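Local coordinates for odorant-binding protein 2a (PDB 4RUN) that binds and carries small hydrophobic volatile molecules, with higher affinity for aldehydes and large fatty acids, at residues T40-G43 with L47-T50; F51-M54 with C59-K62; I64-T69 with G73-Y78; I84-L89 with D93-Y98; Y98-R103 with L107-N112. The protein carries 2 engineered substitutions. One frame throughout, in Å; residues are numbered along the deposited sequence.

Interaction 1 (T40-G43 with L47-T50); sequences TALG and LEAT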
# COMPACT_ATOMS: atom_id res chain seq x y z
N THR A 40 -11.19 8.49 0.84
CA THR A 40 -12.13 9.61 0.88
C THR A 40 -11.43 10.85 1.44
O THR A 40 -10.60 10.73 2.34
CB THR A 40 -13.35 9.28 1.77
OG1 THR A 40 -12.90 8.81 3.04
CG2 THR A 40 -14.21 8.22 1.13
N ALA A 41 -11.77 12.02 0.90
CA ALA A 41 -11.24 13.30 1.38
C ALA A 41 -12.03 13.80 2.59
O ALA A 41 -13.23 13.54 2.70
CB ALA A 41 -11.27 14.35 0.27
N LEU A 42 -11.35 14.50 3.50
CA LEU A 42 -11.97 15.00 4.73
C LEU A 42 -11.84 16.52 4.86
O LEU A 42 -11.98 17.07 5.95
CB LEU A 42 -11.34 14.32 5.94
CG LEU A 42 -11.35 12.78 5.93
CD1 LEU A 42 -10.51 12.24 7.07
CD2 LEU A 42 -12.77 12.25 5.98
N GLY A 43 -11.57 17.20 3.74
CA GLY A 43 -11.32 18.63 3.77
C GLY A 43 -9.93 18.97 4.28
O GLY A 43 -9.35 18.22 5.07
N LEU A 47 -6.89 12.99 4.03
CA LEU A 47 -7.56 11.84 3.44
C LEU A 47 -7.75 10.73 4.45
O LEU A 47 -7.26 10.78 5.58
CB LEU A 47 -6.74 11.31 2.27
CG LEU A 47 -6.45 12.30 1.14
CD1 LEU A 47 -5.61 11.62 0.08
CD2 LEU A 47 -7.74 12.86 0.55
N GLU A 48 -8.50 9.73 4.02
CA GLU A 48 -8.75 8.57 4.83
C GLU A 48 -8.86 7.39 3.90
O GLU A 48 -9.59 7.44 2.91
CB GLU A 48 -10.05 8.76 5.57
CG GLU A 48 -10.43 7.62 6.47
CD GLU A 48 -11.79 7.87 7.06
OE1 GLU A 48 -12.77 7.82 6.30
OE2 GLU A 48 -11.86 8.16 8.27
N ALA A 49 -8.11 6.34 4.22
CA ALA A 49 -8.14 5.11 3.46
C ALA A 49 -8.77 4.03 4.33
O ALA A 49 -8.41 3.89 5.49
CB ALA A 49 -6.74 4.71 3.05
N THR A 50 -9.69 3.26 3.75
CA THR A 50 -10.35 2.16 4.46
C THR A 50 -10.20 0.88 3.67
O THR A 50 -10.39 0.88 2.46
CB THR A 50 -11.85 2.44 4.72
OG1 THR A 50 -12.50 2.86 3.51
CG2 THR A 50 -12.01 3.52 5.76
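In the antiparallel hairpin that joins strands 33-41 and 47-55 of the lipocalin barrel, Thr40 and Ala41 face Glu48 and Leu47 close to the turn. Thr40 and Glu48 form a hydrogen-bonded pair: Thr40 N reaches Glu48 O at 2.8 Å in a nearly straight bond (165°), whereas the return bond from Glu48 N to Thr40 O, 2.9 Å long, is more bent (133°). Their side chains rise side by side from the same face of the sheet. Glu48 keeps CG opposite its own backbone N (chi1 -179°) and runs on extended, which carries its carboxylate up beside the threonine; Thr40 OG1 and Glu48 OE1 are 3.4 Å apart. Leu42 slants in from the turn over the base of the same glutamate, its CD1 lying 3.8 Å from Glu48 CB. On the other face, Leu47 bends its end back toward the partner strand, and its CD2 comes within 3.8 Å of Ala41 CB. This leucine also packs on Ile10, Thr11 and the ring of Phe75. The contact thus divides by chemistry: hydroxyl and carboxylate share the outer face, a buried leucine takes the other, and the paired amides fix the register between them.

Interaction 2 (F51-M54 with C59-K62); sequences FTFM and CIQK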
# COMPACT_ATOMS: atom_id res chain seq x y z
N PHE A 51 -9.81 -0.21 4.34
CA PHE A 51 -9.66 -1.51 3.69
C PHE A 51 -9.58 -2.62 4.73
O PHE A 51 -9.47 -2.36 5.93
CB PHE A 51 -8.40 -1.55 2.82
CG PHE A 51 -7.14 -1.29 3.59
CD1 PHE A 51 -6.69 0.01 3.78
CD2 PHE A 51 -6.39 -2.33 4.11
CE1 PHE A 51 -5.53 0.26 4.49
CE2 PHE A 51 -5.23 -2.09 4.82
CZ PHE A 51 -4.80 -0.79 5.01
N THR A 52 -9.64 -3.85 4.25
CA THR A 52 -9.50 -5.02 5.10
C THR A 52 -8.52 -5.98 4.46
O THR A 52 -8.29 -5.92 3.25
CB THR A 52 -10.85 -5.73 5.32
OG1 THR A 52 -11.32 -6.28 4.09
CG2 THR A 52 -11.88 -4.76 5.85
N PHE A 53 -7.94 -6.86 5.27
CA PHE A 53 -7.08 -7.90 4.74
C PHE A 53 -7.01 -9.06 5.71
O PHE A 53 -7.33 -8.91 6.88
CB PHE A 53 -5.68 -7.37 4.47
CG PHE A 53 -4.95 -6.89 5.69
CD1 PHE A 53 -5.04 -5.57 6.10
CD2 PHE A 53 -4.14 -7.76 6.41
CE1 PHE A 53 -4.37 -5.13 7.21
CE2 PHE A 53 -3.47 -7.32 7.53
CZ PHE A 53 -3.58 -6.00 7.93
N MET A 54 -6.62 -10.22 5.20
CA MET A 54 -6.52 -11.41 6.03
C MET A 54 -5.06 -11.67 6.36
O MET A 54 -4.22 -11.72 5.48
CB MET A 54 -7.09 -12.65 5.32
CG MET A 54 -8.58 -12.59 5.01
SD MET A 54 -9.58 -12.86 6.47
CE MET A 54 -9.00 -14.47 7.00
N CYS A 59 -9.28 -11.68 10.03
CA CYS A 59 -9.68 -10.53 9.23
C CYS A 59 -9.33 -9.24 9.95
O CYS A 59 -9.79 -9.01 11.07
CB CYS A 59 -11.18 -10.52 8.98
SG CYS A 59 -11.74 -9.01 8.18
N ILE A 60 -8.54 -8.38 9.32
CA ILE A 60 -8.12 -7.15 9.97
C ILE A 60 -8.63 -5.92 9.22
O ILE A 60 -8.52 -5.82 8.00
CB ILE A 60 -6.59 -7.12 10.16
CG1 ILE A 60 -6.19 -8.17 11.20
CG2 ILE A 60 -6.12 -5.75 10.63
CD1 ILE A 60 -4.80 -8.69 11.04
N GLN A 61 -9.22 -5.01 9.99
CA GLN A 61 -9.85 -3.82 9.47
C GLN A 61 -8.96 -2.63 9.73
O GLN A 61 -8.43 -2.49 10.83
CB GLN A 61 -11.15 -3.63 10.25
CG GLN A 61 -12.12 -2.64 9.65
CD GLN A 61 -13.53 -3.19 9.64
OE1 GLN A 61 -13.99 -3.80 10.61
NE2 GLN A 61 -14.24 -2.98 8.53
N LYS A 62 -8.81 -1.77 8.73
CA LYS A 62 -7.97 -0.59 8.83
C LYS A 62 -8.74 0.62 8.34
O LYS A 62 -9.60 0.53 7.47
CB LYS A 62 -6.70 -0.75 8.00
CG LYS A 62 -5.70 -1.75 8.56
CD LYS A 62 -4.94 -1.17 9.75
CE LYS A 62 -4.28 -2.27 10.57
NZ LYS A 62 -3.62 -1.75 11.80
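Phe51 and Phe53 each exchange two backbone hydrogen bonds with the strand opposite, so four amides and four carbonyls of this antiparallel beta hairpin, strands 47-55 and 58-66 of the lipocalin barrel, answer one another. Phe51 N gives to Lys62 O at 3.2 Å, approaching from above the carbonyl plane, and Lys62 N returns a bond of 2.9 Å to Phe51 O. Phe53 N binds Ile60 O at 3.0 Å, and Ile60 N binds Phe53 O at 2.8 Å. Thr52 and Met54 turn their backbones the other way, Thr52 to Ser35 and Met54 to Arg32 and Lys33; Thr52 OG1 receives a weak bond from Cys151 N. Lys62 sends NZ to a citrate oxygen while its CB sits over one face of the Phe51 ring, 3.8 Å from the centroid. The Phe53 ring, set between its backbone N and carbonyl carbon (chi1 63°), leans over the neighbouring strand, where Ile60 CB lies 4.1 Å from its centroid and Lys62 CG meets its edge. An alanine at Phe53 is likely to open a gap beside Ile60 and leave the Lys62 chain freer to turn. On the reverse face, Met54 SD packs 3.8 Å from Cys59 CB, next to the Cys59-Cys151 disulfide. Hydrogen bonds therefore set the register, the rings pack on Lys62 and Ile60 on one side, and a covalent link pins the other to the C-terminal segment.

Interaction 3 (I64-T69 with G73-Y78); sequences ILMRKT and GKFSAY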
# COMPACT_ATOMS: atom_id res chain seq x y z
N ILE A 64 -7.36 4.62 7.98
CA ILE A 64 -6.16 5.39 8.21
C ILE A 64 -6.34 6.83 7.81
O ILE A 64 -6.57 7.13 6.65
CB ILE A 64 -4.98 4.82 7.43
CG1 ILE A 64 -4.75 3.37 7.85
CG2 ILE A 64 -3.72 5.66 7.67
CD1 ILE A 64 -3.65 2.68 7.08
N LEU A 65 -6.20 7.72 8.79
CA LEU A 65 -6.12 9.13 8.54
C LEU A 65 -4.76 9.45 7.93
O LEU A 65 -3.72 9.17 8.54
CB LEU A 65 -6.32 9.88 9.86
CG LEU A 65 -6.23 11.40 9.84
CD1 LEU A 65 -7.12 12.00 8.76
CD2 LEU A 65 -6.59 11.96 11.21
N MET A 66 -4.78 10.02 6.72
CA MET A 66 -3.58 10.41 5.98
C MET A 66 -3.55 11.93 5.88
O MET A 66 -4.34 12.53 5.16
CB MET A 66 -3.61 9.83 4.58
CG MET A 66 -3.59 8.31 4.53
SD MET A 66 -3.89 7.59 2.90
CE MET A 66 -2.82 8.59 1.90
N ARG A 67 -2.63 12.56 6.59
CA ARG A 67 -2.61 14.01 6.64
C ARG A 67 -1.77 14.60 5.50
O ARG A 67 -0.77 14.03 5.08
CB ARG A 67 -2.11 14.51 8.00
CG ARG A 67 -2.91 13.97 9.18
CD ARG A 67 -3.22 15.06 10.19
NE ARG A 67 -3.71 14.52 11.46
CZ ARG A 67 -4.57 15.14 12.28
NH1 ARG A 67 -5.09 16.32 11.97
NH2 ARG A 67 -4.94 14.55 13.41
N LYS A 68 -2.21 15.76 5.02
CA LYS A 68 -1.51 16.52 3.99
C LYS A 68 -0.08 16.83 4.46
O LYS A 68 0.20 16.86 5.65
CB LYS A 68 -2.29 17.82 3.78
CG LYS A 68 -1.87 18.71 2.61
CD LYS A 68 -2.03 20.19 2.96
CE LYS A 68 -2.30 21.05 1.74
NZ LYS A 68 -1.41 20.73 0.59
N THR A 69 0.82 17.06 3.51
CA THR A 69 2.12 17.66 3.80
C THR A 69 2.43 18.71 2.75
O THR A 69 1.65 18.89 1.81
CB THR A 69 3.27 16.64 3.81
OG1 THR A 69 3.54 16.21 2.47
CG2 THR A 69 2.94 15.44 4.70
N GLY A 73 1.79 14.23 -3.10
CA GLY A 73 2.08 12.80 -3.14
C GLY A 73 2.59 12.24 -1.83
O GLY A 73 2.51 11.03 -1.62
N LYS A 74 3.09 13.10 -0.94
CA LYS A 74 3.59 12.70 0.37
C LYS A 74 2.56 12.98 1.48
O LYS A 74 2.07 14.10 1.61
CB LYS A 74 4.90 13.43 0.67
CG LYS A 74 5.52 13.15 2.04
CD LYS A 74 6.70 14.07 2.27
CE LYS A 74 7.19 14.03 3.70
NZ LYS A 74 7.93 15.28 4.01
N PHE A 75 2.25 11.96 2.28
CA PHE A 75 1.32 12.06 3.39
C PHE A 75 1.91 11.46 4.65
O PHE A 75 2.92 10.78 4.60
CB PHE A 75 0.03 11.31 3.10
CG PHE A 75 -0.72 11.84 1.93
CD1 PHE A 75 -0.42 11.41 0.65
CD2 PHE A 75 -1.75 12.74 2.11
CE1 PHE A 75 -1.13 11.88 -0.44
CE2 PHE A 75 -2.47 13.23 1.03
CZ PHE A 75 -2.16 12.80 -0.24
N SER A 76 1.25 11.72 5.78
CA SER A 76 1.66 11.17 7.06
C SER A 76 0.46 10.58 7.79
O SER A 76 -0.67 11.02 7.60
CB SER A 76 2.33 12.25 7.91
OG SER A 76 1.46 13.32 8.16
N ALA A 77 0.72 9.58 8.63
CA ALA A 77 -0.34 8.91 9.38
C ALA A 77 0.14 8.56 10.77
O ALA A 77 1.35 8.48 11.01
CB ALA A 77 -0.78 7.66 8.65
N TYR A 78 -0.82 8.35 11.67
CA TYR A 78 -0.55 8.03 13.06
C TYR A 78 0.40 9.06 13.68
O TYR A 78 1.45 8.71 14.21
CB TYR A 78 0.04 6.62 13.18
CG TYR A 78 -0.69 5.53 12.40
CD1 TYR A 78 -1.92 5.04 12.83
CD2 TYR A 78 -0.13 4.97 11.26
CE1 TYR A 78 -2.57 4.03 12.12
CE2 TYR A 78 -0.77 3.96 10.56
CZ TYR A 78 -1.99 3.50 10.99
OH TYR A 78 -2.63 2.49 10.28
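The Phe75 ring carries Met66 CE over one of its faces and Arg67 O at its edge, near the ring plane. The methyl lies 4.1 Å from the centroid, displaced toward the rim, in a CH-pi contact; Arg67 O is 3.4 Å from Phe75 CD2. Met66 reaches this place because its chain runs out extended and then bends at the last torsion (chi3 46°), folding CE back over the ring. Phe75 also packs on Leu47 and Ile10. The second ring, that of Tyr78, brings its hydroxyl end to Ile64, whose CG1 and CD1 both lie against Tyr78 OH; that hydroxyl is hydrogen-bonded to citrate, and the ring makes a cation-pi contact with Arg81. Between the two rings, Ala77 CB rests 3.7 Å from Ile64 CG2.

The backbones meet in a single antiparallel bridge. Arg67 N donates to Ser76 O at 2.7 Å, and Ser76 N returns a bond of 3.1 Å to Arg67 O, arriving in the carbonyl plane on a lone pair. Nearer the turn a side chain takes over: Thr69 OG1 gives its proton to Lys74 O at 2.7 Å, standing well above the carbonyl plane, and accepts one from Glu71 N. The strand axes make an angle of 136°, so the segments splay apart on leaving the bridge. Strands 58-66 and 74-77, neighbours round the lipocalin barrel, are thus joined here by one bridge and not by a regular ladder, helped by apolar cover from Met66 and Ile64 and by a threonine that ties carbonyl and turn amide together.

Interaction 4 (I84-L89 with D93-Y98); sequences IYLQEL and DDYVFY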
# COMPACT_ATOMS: atom_id res chain seq x y z
N ILE A 84 3.99 8.33 3.96
CA ILE A 84 3.35 7.63 2.85
C ILE A 84 3.49 8.44 1.56
O ILE A 84 3.02 9.57 1.48
CB ILE A 84 1.85 7.44 3.14
CG1 ILE A 84 1.63 6.48 4.31
CG2 ILE A 84 1.12 6.89 1.92
CD1 ILE A 84 0.30 6.69 5.00
N TYR A 85 4.11 7.83 0.55
CA TYR A 85 4.36 8.46 -0.75
C TYR A 85 3.56 7.73 -1.81
O TYR A 85 3.52 6.50 -1.81
CB TYR A 85 5.84 8.38 -1.12
CG TYR A 85 6.76 8.90 -0.04
CD1 TYR A 85 6.94 8.21 1.15
CD2 TYR A 85 7.43 10.10 -0.20
CE1 TYR A 85 7.77 8.68 2.14
CE2 TYR A 85 8.27 10.58 0.79
CZ TYR A 85 8.43 9.86 1.97
OH TYR A 85 9.26 10.33 2.97
N LEU A 86 2.91 8.49 -2.68
CA LEU A 86 2.25 7.92 -3.84
C LEU A 86 3.02 8.41 -5.04
O LEU A 86 3.19 9.61 -5.21
CB LEU A 86 0.77 8.33 -3.92
CG LEU A 86 -0.14 7.46 -4.79
CD1 LEU A 86 -0.14 6.01 -4.33
CD2 LEU A 86 -1.58 7.98 -4.84
N GLN A 87 3.52 7.48 -5.85
CA GLN A 87 4.32 7.82 -7.02
C GLN A 87 3.75 7.10 -8.24
O GLN A 87 3.31 5.96 -8.14
CB GLN A 87 5.77 7.38 -6.84
CG GLN A 87 6.44 7.84 -5.56
CD GLN A 87 7.79 7.17 -5.35
OE1 GLN A 87 8.45 6.76 -6.32
NE2 GLN A 87 8.21 7.05 -4.09
N GLU A 88 3.76 7.79 -9.37
CA GLU A 88 3.34 7.20 -10.63
C GLU A 88 4.38 6.13 -10.99
O GLU A 88 5.58 6.33 -10.80
CB GLU A 88 3.17 8.30 -11.71
CG GLU A 88 1.88 8.13 -12.50
CD GLU A 88 1.44 9.38 -13.24
OE1 GLU A 88 1.97 10.47 -12.95
OE2 GLU A 88 0.58 9.27 -14.13
N LEU A 89 3.91 4.96 -11.41
CA LEU A 89 4.80 3.90 -11.85
C LEU A 89 4.91 4.04 -13.38
O LEU A 89 3.98 3.68 -14.11
CB LEU A 89 4.28 2.52 -11.46
CG LEU A 89 5.19 1.34 -11.79
CD1 LEU A 89 6.56 1.48 -11.13
CD2 LEU A 89 4.54 0.04 -11.37
N ASP A 93 -0.22 2.34 -15.99
CA ASP A 93 -1.27 3.19 -15.46
C ASP A 93 -1.50 2.96 -13.96
O ASP A 93 -2.58 3.26 -13.44
CB ASP A 93 -2.54 2.97 -16.28
CG ASP A 93 -2.32 3.21 -17.77
OD1 ASP A 93 -1.75 4.27 -18.12
OD2 ASP A 93 -2.69 2.34 -18.58
N ASP A 94 -0.46 2.46 -13.28
CA ASP A 94 -0.52 2.19 -11.86
C ASP A 94 0.42 3.11 -11.11
O ASP A 94 1.23 3.83 -11.70
CB ASP A 94 -0.15 0.73 -11.57
CG ASP A 94 -1.18 -0.25 -12.07
OD1 ASP A 94 -2.36 0.10 -12.21
OD2 ASP A 94 -0.82 -1.40 -12.32
N TYR A 95 0.30 3.07 -9.79
CA TYR A 95 1.10 3.88 -8.90
C TYR A 95 1.78 2.96 -7.91
O TYR A 95 1.38 1.80 -7.75
CB TYR A 95 0.21 4.84 -8.14
CG TYR A 95 -0.34 6.01 -8.92
CD1 TYR A 95 -1.47 5.87 -9.71
CD2 TYR A 95 0.23 7.27 -8.80
CE1 TYR A 95 -2.00 6.96 -10.39
CE2 TYR A 95 -0.28 8.35 -9.48
CZ TYR A 95 -1.40 8.20 -10.27
OH TYR A 95 -1.92 9.29 -10.95
N VAL A 96 2.79 3.49 -7.22
CA VAL A 96 3.41 2.80 -6.10
C VAL A 96 3.11 3.54 -4.80
O VAL A 96 3.21 4.76 -4.74
CB VAL A 96 4.92 2.69 -6.27
CG1 VAL A 96 5.57 2.12 -5.01
CG2 VAL A 96 5.22 1.82 -7.47
N PHE A 97 2.73 2.78 -3.78
CA PHE A 97 2.42 3.31 -2.47
C PHE A 97 3.55 2.84 -1.58
O PHE A 97 3.63 1.67 -1.22
CB PHE A 97 1.07 2.75 -2.04
CG PHE A 97 0.65 3.12 -0.66
CD1 PHE A 97 1.09 2.39 0.45
CD2 PHE A 97 -0.25 4.16 -0.46
CE1 PHE A 97 0.66 2.71 1.72
CE2 PHE A 97 -0.69 4.48 0.81
CZ PHE A 97 -0.23 3.75 1.90
N TYR A 98 4.44 3.76 -1.25
CA TYR A 98 5.65 3.46 -0.50
C TYR A 98 5.44 4.03 0.90
O TYR A 98 4.98 5.16 1.03
CB TYR A 98 6.83 4.13 -1.21
CG TYR A 98 8.19 3.83 -0.63
CD1 TYR A 98 8.64 2.51 -0.50
CD2 TYR A 98 9.06 4.86 -0.24
CE1 TYR A 98 9.90 2.23 0.03
CE2 TYR A 98 10.32 4.59 0.29
CZ TYR A 98 10.74 3.28 0.42
OH TYR A 98 12.00 3.01 0.94
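Tyr95, Val96 and Tyr98 have the most surface buried against residues 84-89, and each meets them differently. Tyr95 lays its ring against Glu88: CG of the glutamate sits over one face, 4.1 Å from the centroid, and the carboxylate and ring planes are only 10° apart. Leu86 comes at about a right angle to the tyrosine, its CD1 4.0 Å from Tyr95 CB, while Trp14 meets the ring nearly perpendicularly from elsewhere in the chain. With a serine in place of Tyr95, the aliphatic part of Glu88 and the ring of Trp14 would probably both lose the surface they pack on.

Val96 exchanges bonds with Gln87, Val96 N to Gln87 O at 2.7 Å and Gln87 N to Val96 O at 3.0 Å. Because CG1 stands opposite the backbone N (chi1 173°), CG2 is left to meet Leu89, whose CD1 lies 3.9 Å away from Val96 CG2; Phe128 of helix 122-134 packs on the same valine. Tyr98 pairs with Tyr85 through a bond of 2.8 Å from Tyr85 N to Tyr98 O, answered by Tyr98 N to Tyr85 O at 2.9 Å. The same Tyr98 O lies at the edge of the Tyr85 ring, in its plane, and the Tyr98 ring turns to Lys135 in a cation-pi contact. Near the turn, Leu89 N bonds to Asp94 O at 2.9 Å, while the Asp94 carboxylate makes a salt bridge with Lys17. Regular antiparallel pairing closed by a short turn makes this a beta hairpin; helix 122-134, packed on Val96 and Leu89, is the one flanking lipocalin barrels.

Interaction 5 (Y98-R103 with L107-N112); sequences YSKDQR and LRYMGN. Engineered in segment 98-103: Ser99 (natural residue Cys). Engineered in segment 107-112: Asn112 (natural residue Lys). With FLC (citrate anion), chain C.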
# COMPACT_ATOMS: atom_id res chain seq x y z
N TYR A 98 4.44 3.76 -1.25
CA TYR A 98 5.65 3.46 -0.50
C TYR A 98 5.44 4.03 0.90
O TYR A 98 4.98 5.16 1.03
CB TYR A 98 6.83 4.13 -1.21
CG TYR A 98 8.19 3.83 -0.63
CD1 TYR A 98 8.64 2.51 -0.50
CD2 TYR A 98 9.06 4.86 -0.24
CE1 TYR A 98 9.90 2.23 0.03
CE2 TYR A 98 10.32 4.59 0.29
CZ TYR A 98 10.74 3.28 0.42
OH TYR A 98 12.00 3.01 0.94
N SER A 99 5.72 3.24 1.93
CA SER A 99 5.56 3.72 3.30
C SER A 99 6.82 3.50 4.12
O SER A 99 7.50 2.48 4.00
CB SER A 99 4.35 3.06 3.98
OG SER A 99 4.68 1.80 4.58
N LYS A 100 7.12 4.48 4.97
CA LYS A 100 8.21 4.39 5.93
C LYS A 100 7.59 4.58 7.32
O LYS A 100 6.98 5.62 7.60
CB LYS A 100 9.26 5.48 5.65
CG LYS A 100 9.90 5.41 4.26
CD LYS A 100 10.94 6.51 4.07
CE LYS A 100 12.27 6.13 4.70
NZ LYS A 100 13.23 7.25 4.88
N ASP A 101 7.71 3.56 8.18
CA ASP A 101 7.03 3.54 9.49
C ASP A 101 8.03 3.49 10.65
O ASP A 101 8.74 2.51 10.84
CB ASP A 101 6.09 2.33 9.51
CG ASP A 101 4.93 2.44 10.51
OD1 ASP A 101 4.79 3.45 11.23
OD2 ASP A 101 4.14 1.47 10.58
N GLN A 102 8.07 4.58 11.43
CA GLN A 102 8.94 4.63 12.62
C GLN A 102 8.29 3.82 13.75
O GLN A 102 7.62 4.36 14.62
CB GLN A 102 9.17 6.07 13.06
CG GLN A 102 9.50 7.03 11.94
CD GLN A 102 9.59 8.46 12.42
OE1 GLN A 102 9.10 8.81 13.50
NE2 GLN A 102 10.22 9.32 11.62
N ARG A 103 8.49 2.51 13.73
CA ARG A 103 7.77 1.60 14.62
C ARG A 103 8.60 1.36 15.85
O ARG A 103 9.81 1.37 15.78
CB ARG A 103 7.46 0.29 13.88
CG ARG A 103 6.24 0.41 12.99
CD ARG A 103 6.12 -0.79 12.04
NE ARG A 103 5.35 -1.85 12.65
CZ ARG A 103 4.03 -1.80 12.87
NH1 ARG A 103 3.34 -0.70 12.55
NH2 ARG A 103 3.42 -2.83 13.43
N LEU A 107 12.49 0.92 12.07
CA LEU A 107 12.03 1.51 10.83
C LEU A 107 11.55 0.39 9.92
O LEU A 107 12.28 -0.57 9.70
CB LEU A 107 13.18 2.24 10.16
CG LEU A 107 12.79 2.99 8.89
CD1 LEU A 107 11.78 4.09 9.18
CD2 LEU A 107 14.02 3.55 8.19
N ARG A 108 10.34 0.53 9.39
CA ARG A 108 9.79 -0.46 8.47
C ARG A 108 9.47 0.17 7.12
O ARG A 108 8.70 1.13 7.06
CB ARG A 108 8.51 -1.08 9.05
CG ARG A 108 7.89 -2.17 8.19
CD ARG A 108 6.83 -2.94 8.96
NE ARG A 108 7.40 -4.01 9.79
CZ ARG A 108 6.76 -4.62 10.79
NH1 ARG A 108 5.52 -4.27 11.12
NH2 ARG A 108 7.38 -5.58 11.48
N TYR A 109 10.06 -0.39 6.05
CA TYR A 109 9.71 -0.03 4.66
C TYR A 109 8.72 -1.03 4.09
O TYR A 109 8.78 -2.21 4.40
CB TYR A 109 10.91 -0.01 3.72
CG TYR A 109 12.06 0.90 4.08
CD1 TYR A 109 11.85 2.13 4.68
CD2 TYR A 109 13.37 0.54 3.75
CE1 TYR A 109 12.92 2.96 4.98
CE2 TYR A 109 14.44 1.37 4.05
CZ TYR A 109 14.21 2.58 4.67
OH TYR A 109 15.26 3.40 4.98
N MET A 110 7.85 -0.54 3.22
CA MET A 110 6.82 -1.37 2.64
C MET A 110 6.31 -0.70 1.37
O MET A 110 6.07 0.50 1.34
CB MET A 110 5.70 -1.57 3.65
CG MET A 110 4.63 -2.57 3.23
SD MET A 110 3.24 -2.64 4.38
CE MET A 110 3.98 -2.15 5.94
N GLY A 111 6.15 -1.49 0.32
CA GLY A 111 5.72 -0.97 -0.97
C GLY A 111 4.50 -1.71 -1.47
O GLY A 111 4.39 -2.90 -1.29
N ASN A 112 3.59 -0.99 -2.11
CA ASN A 112 2.40 -1.61 -2.66
C ASN A 112 2.13 -1.09 -4.05
O ASN A 112 2.15 0.12 -4.29
CB ASN A 112 1.21 -1.35 -1.75
CG ASN A 112 1.45 -1.82 -0.34
OD1 ASN A 112 1.48 -3.01 -0.07
ND2 ASN A 112 1.66 -0.89 0.57
CAC FLC C . -0.70 -0.72 8.73
CA FLC C . 0.43 -1.70 8.41
CB FLC C . 0.80 -2.63 9.56
CBC FLC C . 2.03 -3.43 9.18
CG FLC C . 1.17 -1.86 10.83
CGC FLC C . 0.10 -1.66 11.90
OA1 FLC C . -0.46 0.51 8.82
OA2 FLC C . -1.85 -1.18 8.89
OB1 FLC C . 3.15 -2.85 9.14
OB2 FLC C . 1.92 -4.65 8.92
OG1 FLC C . 0.01 -2.49 12.84
OG2 FLC C . -0.62 -0.63 11.82
OHB FLC C . -0.28 -3.55 9.84
O HOH W 1 6.09 0.97 6.49
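Arg108 O is gripped twice: Asp101 N donates to it at 2.9 Å, and water 1 appears to give it a second proton at 2.7 Å. The pair belongs to the beta hairpin of strands 95-103 and 106-115 in the lipocalin barrel, and the return bond, Arg108 N to Asp101 O, completes it. One pair along, Ser99 N binds Met110 O at 2.8 Å. The engineered Ser99 lies with its hydroxyl beside Met110 CB.

On the face shared by Asp101 and Arg108, the guanidinium groups of Arg103 and Arg108 approach a citrate, probably from the crystallisation liquor, and Asp101 holds Arg103 in place. Arg103 NH1 makes a salt bridge of 3.0 Å with Asp101 OD2, meeting it from above the carboxylate plane, while Asp101 OD1 is taken by Arg81. The Arg103 chain bends at chi3 (90°), bringing its guanidinium beside that of Arg108, with the two planes 26° apart. Citrate OB1 lies over the centre of the Arg103 group and at the edge of the Arg108 group, where the bond from Arg108 NH1 is long and weak at 3.4 Å. Lys82, Arg55 and Lys62 add further donors to the anion.

On the opposite face, the aliphatic chain of Lys100 runs alongside the Tyr109 ring, with CG 3.8 Å from Tyr109 CD1, and Tyr98 OH stands 3.7 Å above the Tyr109 ring plane, over its centre.

Overall arrangement
Along the chain the five contacts follow the barrel strand by strand. Interactions 1 and 2 share strand 47-55, with centres about 17 Å apart, and interaction 3 continues along strand 58-66, bonded back to interaction 1 through Ala49 with Ile64 and Leu47 with Met66. Strand 74-77 then pairs with strand 82-88, where Phe75 N meets Ile84 O and joins interactions 3 and 4. Interactions 4 and 5, about 13 Å apart by centres, share Tyr98 on strand 95-103. Interactions 2 and 4 lie on opposite sides of the chain's centre. Successive antiparallel neighbours of this kind curl the sheet into the lipocalin barrel that carries hydrophobic odorants.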